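Local coordinates for protein Exo-beta-1,4-mannosidase (Rhizomucor miehei, PDB 4LYP) that hydrolyses terminal beta-mannose residues from the non-reducing ends of beta-mannosides and also has transglycosylation activity, as a fungal family 5 glycoside hydrolase, at residues R80-M91 with W390-S398; E336-A344 with G419-D427. One frame throughout, in Å; residues are numbered along the deposited sequence. Where two conformers were deposited one is given.

Interaction 1. Residues R80-M91 with W390-S398; sequences RMELEIKQMAEM and WAYGGEGRS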
loop_
_atom_site.group_PDB
_atom_site.type_symbol
_atom_site.label_atom_id
_atom_site.label_comp_id
_atom_site.label_asym_id
_atom_site.label_seq_id
_atom_site.Cartn_x
_atom_site.Cartn_y
_atom_site.Cartn_z
ATOM N N ARG A 80 -10.206 0.180 -18.246
ATOM C CA ARG A 80 -8.777 0.084 -17.998
ATOM C C ARG A 80 -8.487 -0.603 -16.650
ATOM O O ARG A 80 -7.637 -1.472 -16.569
ATOM C CB ARG A 80 -8.154 1.480 -18.017
ATOM C CG ARG A 80 -6.739 1.506 -17.498
ATOM C CD ARG A 80 -6.146 2.919 -17.534
ATOM N NE ARG A 80 -4.966 3.032 -16.734
ATOM C CZ ARG A 80 -4.412 4.173 -16.398
ATOM N NH1 ARG A 80 -4.775 5.317 -16.945
ATOM N NH2 ARG A 80 -3.431 4.158 -15.530
ATOM N N MET A 81 -9.264 -0.280 -15.610
ATOM C CA MET A 81 -9.114 -0.963 -14.316
ATOM C C MET A 81 -9.273 -2.443 -14.493
ATOM O O MET A 81 -8.492 -3.256 -14.003
ATOM C CB MET A 81 -10.108 -0.396 -13.313
ATOM C CG MET A 81 -9.966 -1.024 -11.908
ATOM S SD MET A 81 -10.989 -2.507 -11.663
ATOM C CE MET A 81 -12.602 -1.801 -11.453
ATOM N N GLU A 82 -10.336 -2.854 -15.181
ATOM C CA GLU A 82 -10.615 -4.247 -15.383
ATOM C C GLU A 82 -9.497 -4.952 -16.154
ATOM O O GLU A 82 -9.084 -6.058 -15.785
ATOM C CB GLU A 82 -11.964 -4.413 -16.101
ATOM C CG GLU A 82 -13.136 -4.024 -15.171
ATOM C CD GLU A 82 -14.460 -3.765 -15.946
ATOM O OE1 GLU A 82 -15.461 -3.529 -15.261
ATOM O OE2 GLU A 82 -14.497 -3.690 -17.217
ATOM N N LEU A 83 -8.922 -4.290 -17.149
ATOM C CA LEU A 83 -7.810 -4.849 -17.893
ATOM C C LEU A 83 -6.552 -4.984 -17.025
ATOM O O LEU A 83 -5.845 -5.973 -17.099
ATOM C CB LEU A 83 -7.531 -3.973 -19.121
ATOM C CG LEU A 83 -6.319 -4.374 -19.962
ATOM C CD1 LEU A 83 -6.326 -5.786 -20.482
ATOM C CD2 LEU A 83 -6.084 -3.331 -21.062
ATOM N N GLU A 84 -6.295 -3.985 -16.185
ATOM C CA GLU A 84 -5.092 -4.010 -15.353
ATOM C C GLU A 84 -5.224 -5.101 -14.290
ATOM O O GLU A 84 -4.218 -5.780 -13.976
ATOM C CB GLU A 84 -4.912 -2.651 -14.718
ATOM C CG GLU A 84 -4.440 -1.623 -15.791
ATOM C CD GLU A 84 -4.241 -0.214 -15.304
ATOM O OE1 GLU A 84 -4.517 0.116 -14.109
ATOM O OE2 GLU A 84 -3.722 0.581 -16.119
ATOM N N ILE A 85 -6.417 -5.311 -13.724
ATOM C CA ILE A 85 -6.628 -6.463 -12.815
ATOM C C ILE A 85 -6.381 -7.784 -13.522
ATOM O O ILE A 85 -5.708 -8.663 -13.005
ATOM C CB ILE A 85 -8.062 -6.447 -12.161
ATOM C CG1 ILE A 85 -8.350 -5.180 -11.401
ATOM C CG2 ILE A 85 -8.185 -7.666 -11.262
ATOM C CD1 ILE A 85 -7.389 -4.889 -10.293
ATOM N N LYS A 86 -6.940 -7.907 -14.741
ATOM C CA LYS A 86 -6.693 -9.122 -15.548
ATOM C C LYS A 86 -5.202 -9.289 -15.810
ATOM O O LYS A 86 -4.635 -10.432 -15.639
ATOM C CB LYS A 86 -7.466 -8.980 -16.849
ATOM C CG LYS A 86 -7.295 -10.220 -17.778
ATOM C CD LYS A 86 -8.224 -10.028 -19.021
ATOM C CE LYS A 86 -8.102 -11.247 -19.915
ATOM N NZ LYS A 86 -6.879 -11.298 -20.722
ATOM N N GLN A 87 -4.454 -8.238 -16.134
ATOM C CA GLN A 87 -3.026 -8.352 -16.333
ATOM C C GLN A 87 -2.319 -8.835 -15.088
ATOM O O GLN A 87 -1.404 -9.685 -15.112
ATOM C CB GLN A 87 -2.379 -6.991 -16.751
ATOM C CG GLN A 87 -2.798 -6.529 -18.116
ATOM C CD GLN A 87 -2.430 -5.083 -18.375
ATOM O OE1 GLN A 87 -2.096 -4.287 -17.458
ATOM N NE2 GLN A 87 -2.526 -4.666 -19.631
ATOM N N MET A 88 -2.726 -8.301 -13.928
ATOM C CA MET A 88 -2.109 -8.708 -12.677
ATOM C C MET A 88 -2.457 -10.161 -12.373
ATOM O O MET A 88 -1.571 -10.927 -11.929
ATOM C CB MET A 88 -2.511 -7.733 -11.543
ATOM C CG MET A 88 -1.771 -6.426 -11.670
ATOM S SD MET A 88 -2.018 -5.342 -10.235
ATOM C CE MET A 88 -3.739 -4.822 -10.464
ATOM N N ALA A 89 -3.646 -10.610 -12.660
ATOM C CA ALA A 89 -4.008 -12.018 -12.462
ATOM C C ALA A 89 -3.138 -12.891 -13.344
ATOM O O ALA A 89 -2.620 -13.929 -12.913
ATOM C CB ALA A 89 -5.459 -12.248 -12.801
ATOM N N GLU A 90 -2.857 -12.445 -14.587
ATOM C CA GLU A 90 -2.035 -13.233 -15.540
ATOM C C GLU A 90 -0.588 -13.277 -15.061
ATOM O O GLU A 90 0.100 -14.246 -15.371
ATOM C CB GLU A 90 -2.193 -12.651 -16.964
ATOM C CG GLU A 90 -3.638 -12.992 -17.486
ATOM C CD GLU A 90 -4.017 -12.235 -18.730
ATOM O OE1 GLU A 90 -3.379 -11.177 -19.108
ATOM O OE2 GLU A 90 -5.072 -12.620 -19.270
ATOM N N MET A 91 -0.137 -12.283 -14.330
ATOM C CA MET A 91 1.185 -12.351 -13.760
ATOM C C MET A 91 1.238 -13.037 -12.395
ATOM O O MET A 91 2.300 -13.023 -11.741
ATOM C CB MET A 91 1.932 -11.033 -13.765
ATOM C CG MET A 91 1.524 -10.008 -12.835
ATOM S SD MET A 91 2.545 -8.438 -13.030
ATOM C CE MET A 91 1.565 -7.960 -14.276
ATOM N N TRP A 390 5.768 -2.031 -5.137
ATOM C CA TRP A 390 5.170 -0.686 -5.288
ATOM C C TRP A 390 5.735 -0.093 -6.577
ATOM O O TRP A 390 6.907 0.208 -6.630
ATOM C CB TRP A 390 5.542 0.175 -4.104
ATOM C CG TRP A 390 4.974 1.560 -4.275
ATOM C CD1 TRP A 390 5.408 2.575 -5.146
ATOM C CD2 TRP A 390 3.773 2.057 -3.652
ATOM N NE1 TRP A 390 4.557 3.639 -5.081
ATOM C CE2 TRP A 390 3.517 3.365 -4.201
ATOM C CE3 TRP A 390 2.869 1.535 -2.689
ATOM C CZ2 TRP A 390 2.435 4.164 -3.774
ATOM C CZ3 TRP A 390 1.778 2.317 -2.297
ATOM C CH2 TRP A 390 1.573 3.624 -2.837
ATOM N N ALA A 391 4.884 0.001 -7.633
ATOM C CA ALA A 391 3.453 -0.292 -7.656
ATOM C C ALA A 391 3.123 -0.589 -9.140
ATOM O O ALA A 391 3.875 -0.231 -10.034
ATOM C CB ALA A 391 2.588 0.847 -7.141
ATOM N N TYR A 392 1.974 -1.198 -9.371
ATOM C CA TYR A 392 1.619 -1.553 -10.742
ATOM C C TYR A 392 1.059 -0.343 -11.477
ATOM O O TYR A 392 0.094 0.249 -11.051
ATOM C CB TYR A 392 0.623 -2.714 -10.777
ATOM C CG TYR A 392 0.453 -3.264 -12.187
ATOM C CD1 TYR A 392 1.563 -3.734 -12.899
ATOM C CD2 TYR A 392 -0.787 -3.297 -12.811
ATOM C CE1 TYR A 392 1.417 -4.234 -14.159
ATOM C CE2 TYR A 392 -0.934 -3.832 -14.100
ATOM C CZ TYR A 392 0.206 -4.286 -14.762
ATOM O OH TYR A 392 0.118 -4.769 -16.051
ATOM N N GLY A 393 1.698 0.022 -12.577
ATOM C CA GLY A 393 1.231 1.123 -13.439
ATOM C C GLY A 393 0.329 0.692 -14.537
ATOM O O GLY A 393 -0.470 1.482 -15.041
ATOM N N GLY A 394 0.416 -0.568 -14.989
ATOM C CA GLY A 394 -0.575 -1.072 -15.962
ATOM C C GLY A 394 -0.428 -0.370 -17.294
ATOM O O GLY A 394 0.642 -0.318 -17.901
ATOM N N GLU A 395 -1.559 0.137 -17.780
ATOM C CA GLU A 395 -1.698 0.818 -19.063
ATOM C C GLU A 395 -1.350 2.293 -18.933
ATOM O O GLU A 395 -1.232 2.993 -19.958
ATOM C CB GLU A 395 -3.106 0.644 -19.589
ATOM C CG GLU A 395 -3.471 -0.794 -19.853
ATOM C CD GLU A 395 -2.678 -1.369 -21.009
ATOM O OE1 GLU A 395 -2.876 -0.919 -22.182
ATOM O OE2 GLU A 395 -1.755 -2.108 -20.754
ATOM N N GLY A 396 -1.247 2.842 -17.727
ATOM C CA GLY A 396 -0.855 4.251 -17.595
ATOM C C GLY A 396 0.576 4.460 -18.017
ATOM O O GLY A 396 1.389 3.522 -17.985
ATOM N N ARG A 397 0.963 5.683 -18.421
ATOM C CA ARG A 397 2.324 5.991 -18.787
ATOM C C ARG A 397 2.616 7.405 -18.353
ATOM O O ARG A 397 1.723 8.310 -18.490
ATOM C CB ARG A 397 2.540 5.911 -20.332
ATOM C CG ARG A 397 2.373 4.497 -20.893
ATOM C CD ARG A 397 3.562 3.573 -20.495
ATOM N NE ARG A 397 3.465 2.242 -21.136
ATOM C CZ ARG A 397 2.666 1.244 -20.727
ATOM N NH1 ARG A 397 1.870 1.371 -19.694
ATOM N NH2 ARG A 397 2.739 0.017 -21.283
ATOM N N SER A 398 3.831 7.699 -17.935
ATOM C CA SER A 398 4.156 9.028 -17.429
ATOM C C SER A 398 4.180 10.073 -18.523
ATOM O O SER A 398 4.226 11.285 -18.197
ATOM C CB SER A 398 5.479 8.966 -16.731
ATOM O OG SER A 398 6.501 8.478 -17.577
HETATM O O HOH W 1 -2.770 2.179 -13.514
#

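Interaction 2. Residues E336-A344 with G419-D427; sequences EEFGMARDA and GWYSVYSND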
loop_
_atom_site.group_PDB
_atom_site.type_symbol
_atom_site.label_atom_id
_atom_site.label_comp_id
_atom_site.label_asym_id
_atom_site.label_seq_id
_atom_site.Cartn_x
_atom_site.Cartn_y
_atom_site.Cartn_z
ATOM N N GLU A 336 5.167 -5.189 2.240
ATOM C CA GLU A 336 3.989 -4.738 1.499
ATOM C C GLU A 336 4.307 -3.504 0.622
ATOM O O GLU A 336 3.400 -3.051 -0.077
ATOM C CB GLU A 336 2.797 -4.459 2.416
ATOM C CG GLU A 336 2.977 -3.211 3.210
ATOM C CD GLU A 336 1.784 -2.816 4.056
ATOM O OE1 GLU A 336 0.766 -3.555 4.022
ATOM O OE2 GLU A 336 1.877 -1.764 4.730
ATOM N N GLU A 337 5.527 -2.986 0.689
ATOM C CA GLU A 337 6.013 -2.008 -0.311
ATOM C C GLU A 337 7.479 -2.250 -0.500
ATOM O O GLU A 337 8.241 -2.393 0.484
ATOM C CB GLU A 337 5.907 -0.549 0.138
ATOM C CG GLU A 337 4.476 -0.058 0.372
ATOM C CD GLU A 337 4.422 1.458 0.511
ATOM O OE1 GLU A 337 5.437 2.149 0.312
ATOM O OE2 GLU A 337 3.315 1.989 0.840
ATOM N N PHE A 338 7.932 -2.112 -1.746
ATOM C CA PHE A 338 9.348 -1.894 -2.090
ATOM C C PHE A 338 9.389 -1.492 -3.531
ATOM O O PHE A 338 8.467 -1.824 -4.306
ATOM C CB PHE A 338 10.235 -3.143 -1.831
ATOM C CG PHE A 338 10.018 -4.249 -2.810
ATOM C CD1 PHE A 338 8.910 -5.114 -2.758
ATOM C CD2 PHE A 338 10.912 -4.393 -3.881
ATOM C CE1 PHE A 338 8.695 -6.086 -3.731
ATOM C CE2 PHE A 338 10.684 -5.394 -4.850
ATOM C CZ PHE A 338 9.597 -6.235 -4.761
ATOM N N GLY A 339 10.493 -0.867 -3.949
ATOM C CA GLY A 339 10.572 -0.509 -5.375
ATOM C C GLY A 339 11.911 0.146 -5.653
ATOM O O GLY A 339 12.742 0.397 -4.794
ATOM N N MET A 340 12.130 0.392 -6.965
ATOM C CA MET A 340 13.380 0.995 -7.458
ATOM C C MET A 340 13.055 1.718 -8.769
ATOM O O MET A 340 12.181 1.297 -9.524
ATOM C CB MET A 340 14.459 -0.075 -7.616
ATOM C CG MET A 340 15.754 0.444 -8.153
ATOM S SD MET A 340 17.132 -0.733 -8.044
ATOM C CE MET A 340 17.555 -0.590 -6.293
ATOM N N ALA A 341 13.833 2.787 -8.980
ATOM C CA ALA A 341 13.732 3.634 -10.166
ATOM C C ALA A 341 14.253 2.898 -11.406
ATOM O O ALA A 341 14.912 1.851 -11.345
ATOM C CB ALA A 341 14.572 4.880 -9.938
ATOM N N ARG A 342 13.968 3.521 -12.550
ATOM C CA ARG A 342 14.530 3.079 -13.851
ATOM C C ARG A 342 15.987 3.463 -13.896
ATOM O O ARG A 342 16.544 4.075 -12.982
ATOM C CB ARG A 342 13.721 3.673 -14.982
ATOM C CG ARG A 342 12.178 3.532 -14.809
ATOM C CD ARG A 342 11.368 3.932 -16.020
ATOM N NE ARG A 342 11.262 2.875 -17.048
ATOM C CZ ARG A 342 10.346 1.925 -17.013
ATOM N NH1 ARG A 342 10.275 1.077 -18.076
ATOM N NH2 ARG A 342 9.514 1.750 -15.980
ATOM N N ASP A 343 16.649 3.057 -15.010
ATOM C CA ASP A 343 18.115 3.180 -15.130
ATOM C C ASP A 343 18.633 4.600 -15.428
ATOM O O ASP A 343 19.249 4.872 -16.473
ATOM C CB ASP A 343 18.628 2.249 -16.242
ATOM C CG ASP A 343 18.639 0.765 -15.899
ATOM O OD1 ASP A 343 18.613 0.385 -14.672
ATOM O OD2 ASP A 343 18.790 -0.041 -16.836
ATOM N N ALA A 344 18.401 5.532 -14.488
ATOM C CA ALA A 344 18.813 6.925 -14.601
ATOM C C ALA A 344 20.291 7.041 -14.910
ATOM O O ALA A 344 20.727 7.972 -15.630
ATOM C CB ALA A 344 18.494 7.690 -13.317
ATOM N N GLY A 419 5.900 8.109 -13.033
ATOM C CA GLY A 419 6.798 7.138 -13.614
ATOM C C GLY A 419 8.023 6.822 -12.815
ATOM O O GLY A 419 8.875 6.049 -13.284
ATOM N N TRP A 420 8.161 7.327 -11.583
ATOM C CA TRP A 420 9.327 6.996 -10.771
ATOM C C TRP A 420 9.479 5.477 -10.552
ATOM O O TRP A 420 10.539 4.911 -10.880
ATOM C CB TRP A 420 9.250 7.746 -9.445
ATOM C CG TRP A 420 10.441 7.691 -8.550
ATOM C CD1 TRP A 420 11.736 7.241 -8.862
ATOM C CD2 TRP A 420 10.492 8.114 -7.186
ATOM N NE1 TRP A 420 12.558 7.392 -7.767
ATOM C CE2 TRP A 420 11.824 7.918 -6.733
ATOM C CE3 TRP A 420 9.550 8.628 -6.283
ATOM C CZ2 TRP A 420 12.240 8.254 -5.428
ATOM C CZ3 TRP A 420 9.970 8.938 -4.981
ATOM C CH2 TRP A 420 11.261 8.756 -4.567
ATOM N N TYR A 421 8.440 4.860 -10.008
ATOM C CA TYR A 421 8.545 3.475 -9.545
ATOM C C TYR A 421 7.563 2.561 -10.295
ATOM O O TYR A 421 7.667 1.326 -10.148
ATOM C CB TYR A 421 8.230 3.421 -8.033
ATOM C CG TYR A 421 9.323 4.013 -7.152
ATOM C CD1 TYR A 421 10.641 3.687 -7.394
ATOM C CD2 TYR A 421 9.012 4.818 -6.082
ATOM C CE1 TYR A 421 11.657 4.127 -6.514
ATOM C CE2 TYR A 421 9.984 5.231 -5.197
ATOM C CZ TYR A 421 11.298 4.853 -5.414
ATOM O OH TYR A 421 12.344 5.181 -4.532
ATOM N N SER A 422 6.636 3.097 -11.105
ATOM C CA SER A 422 5.612 2.239 -11.775
ATOM C C SER A 422 6.251 1.119 -12.497
ATOM O O SER A 422 7.230 1.250 -13.236
ATOM C CB SER A 422 4.864 3.088 -12.774
ATOM O OG SER A 422 3.911 3.959 -12.169
ATOM N N VAL A 423 5.566 -0.032 -12.403
ATOM C CA VAL A 423 5.816 -1.179 -13.297
ATOM C C VAL A 423 4.739 -1.138 -14.348
ATOM O O VAL A 423 3.555 -1.321 -14.071
ATOM C CB VAL A 423 5.704 -2.506 -12.510
ATOM C CG1 VAL A 423 5.856 -3.704 -13.469
ATOM C CG2 VAL A 423 6.782 -2.631 -11.424
ATOM N N TYR A 424 5.148 -0.916 -15.628
ATOM C CA TYR A 424 4.178 -0.867 -16.714
ATOM C C TYR A 424 3.872 -2.265 -17.220
ATOM O O TYR A 424 4.663 -3.210 -17.052
ATOM C CB TYR A 424 4.692 0.020 -17.847
ATOM C CG TYR A 424 4.957 1.426 -17.391
ATOM C CD1 TYR A 424 3.935 2.223 -16.863
ATOM C CD2 TYR A 424 6.218 1.974 -17.496
ATOM C CE1 TYR A 424 4.146 3.536 -16.477
ATOM C CE2 TYR A 424 6.475 3.280 -17.109
ATOM C CZ TYR A 424 5.405 4.087 -16.627
ATOM O OH TYR A 424 5.608 5.421 -16.296
ATOM N N SER A 425 2.721 -2.384 -17.928
ATOM C CA SER A 425 2.263 -3.685 -18.392
ATOM C C SER A 425 3.238 -4.459 -19.243
ATOM O O SER A 425 3.191 -5.699 -19.220
ATOM C CB SER A 425 0.976 -3.464 -19.194
ATOM O OG SER A 425 1.214 -2.567 -20.245
ATOM N N ASN A 426 4.093 -3.760 -19.963
ATOM C CA ASN A 426 5.087 -4.451 -20.810
ATOM C C ASN A 426 6.537 -4.188 -20.395
ATOM O O ASN A 426 7.435 -4.440 -21.158
ATOM C CB ASN A 426 4.858 -4.037 -22.284
ATOM C CG ASN A 426 5.063 -2.528 -22.475
ATOM O OD1 ASN A 426 5.137 -1.772 -21.537
ATOM N ND2 ASN A 426 5.128 -2.081 -23.707
ATOM N N ASP A 427 6.755 -3.804 -19.137
ATOM C CA ASP A 427 8.115 -3.680 -18.642
ATOM C C ASP A 427 8.764 -5.055 -18.557
ATOM O O ASP A 427 8.090 -6.090 -18.362
ATOM C CB ASP A 427 8.134 -2.988 -17.279
ATOM C CG ASP A 427 8.081 -1.479 -17.386
ATOM O OD1 ASP A 427 8.162 -0.889 -18.506
ATOM O OD2 ASP A 427 7.987 -0.824 -16.295
HETATM O O HOH W 2 14.110 2.997 -4.197
HETATM O O HOH W 3 9.124 -0.096 -8.161
HETATM O O HOH W 4 10.992 1.935 -11.949
HETATM O O HOH W 5 12.610 6.071 -12.347
HETATM O O HOH W 6 9.093 3.269 -13.504
#

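Interaction 1. Residues R80-M91 with W390-S398
Tyr-392 lies against helix 80-90 and is held at ring and hydroxyl. Met-88 CG sits over one ring face, 3.5 Å from Tyr-392 CD2, in a CH-pi contact. The sulfurs of Met-88 and Met-91 add oblique Met-aromatic contacts. Gly-394 N of its own strand covers the ring's opposite face. Tyr-392 OH donates to Gln-87 OE1 at 2.7 Å, from above the carbonyl plane, with amide and ring nearly perpendicular. The other end of that amide, Gln-87 NE2, gives a nearly straight bond to Glu-395 OE2 at 2.9 Å; the two bonds together fix the rotation of the amide. Glu-84 extends beyond CG (chi2 179°) to the type II' beta turn 393-396. There its OE2 accepts a hydrogen bond from Glu-395 N at 2.8 Å and, from the opposite carboxylate face, one from Arg-80 NE at 2.8 Å in a salt bridge. One face of the Arg-80 guanidinium lies against the Glu-395/Gly-396 backbone, with Arg-80 NH2 3.3 Å from Gly-396 CA. Water 1 joins Arg-80 NH2, Glu-84 OE1 and Gly-393 O. Tyr-62 also binds Glu-84 OE1. The contact seats helix 78-90 on the outside of the barrel against the end of strand 386-394, beside helix 125-140.

Interaction 2. Residues E336-A344 with G419-D427
Ala-341 and Tyr-421 bring the two backbones closest, with CA atoms 5.2 Å apart. Residues 339-341 run extended past residues 419-422. No direct backbone hydrogen bond joins the two segments; a CA-H...O contact, Ala-341 CA to Trp-420 O at 3.5 Å, and bridging waters link them. Water 5 accepts from Arg-342 N and donates to Trp-420 O; water 3 links Met-340 N to Tyr-421 O.

The edge of the Tyr-421 ring faces the Met-340 to Ala-341 peptide, with CD1 3.4 Å from Met-340 C. Ala-341 CB meets the edge of the Trp-420 indole, 3.8 Å from CD1. Arg-342 bends at chi3 (82°) and grips Asp-427 end-on in a salt bridge, with the two planes turned 48° apart. Arg-342 NH1 lies 2.9 Å from Asp-427 OD1, and Arg-342 NH2 lies 3.0 Å from Asp-427 OD2. Tyr-424 N binds that OD2 from the opposite carboxylate face at 2.9 Å, which ties the salt bridge to the type I turn 424-427. Arg-342 NE donates to Thr-359 O.

Tyr-421 OH binds Asn-296, which lines one of the two guanidine sites with Glu-238 and Trp-293. Trp-420 NE1 is engaged by Glu-295. Residues 339-344 follow the seventh strand of the TIM barrel, and 419-427 belongs to the long excursion after the eighth. In family 5 enzymes the catalytic nucleophile stands at the seventh strand's end, consistent with a place beside the active-site cleft.

Overall arrangement
From the N terminus, helix 78-90 comes first, then strand 333-338 with its following loop, then strand 386-394, and last the 419-427 segment. Interaction 1 closes a loop of 298 residues, which includes most of the barrel. Interaction 2 closes one of 74 residues. The two cross, because 336-344 lies inside the first loop and 419-427 beyond it. They also touch: Gly-393 N probably bonds Val-423 O, and Trp-390 N probably bonds Phe-338 O. Strand 386-394 is thus shared ground. Interaction 1 ties it to the first barrel helix, and interaction 2 ties the loop after the seventh strand to the segment carrying strand 423-424.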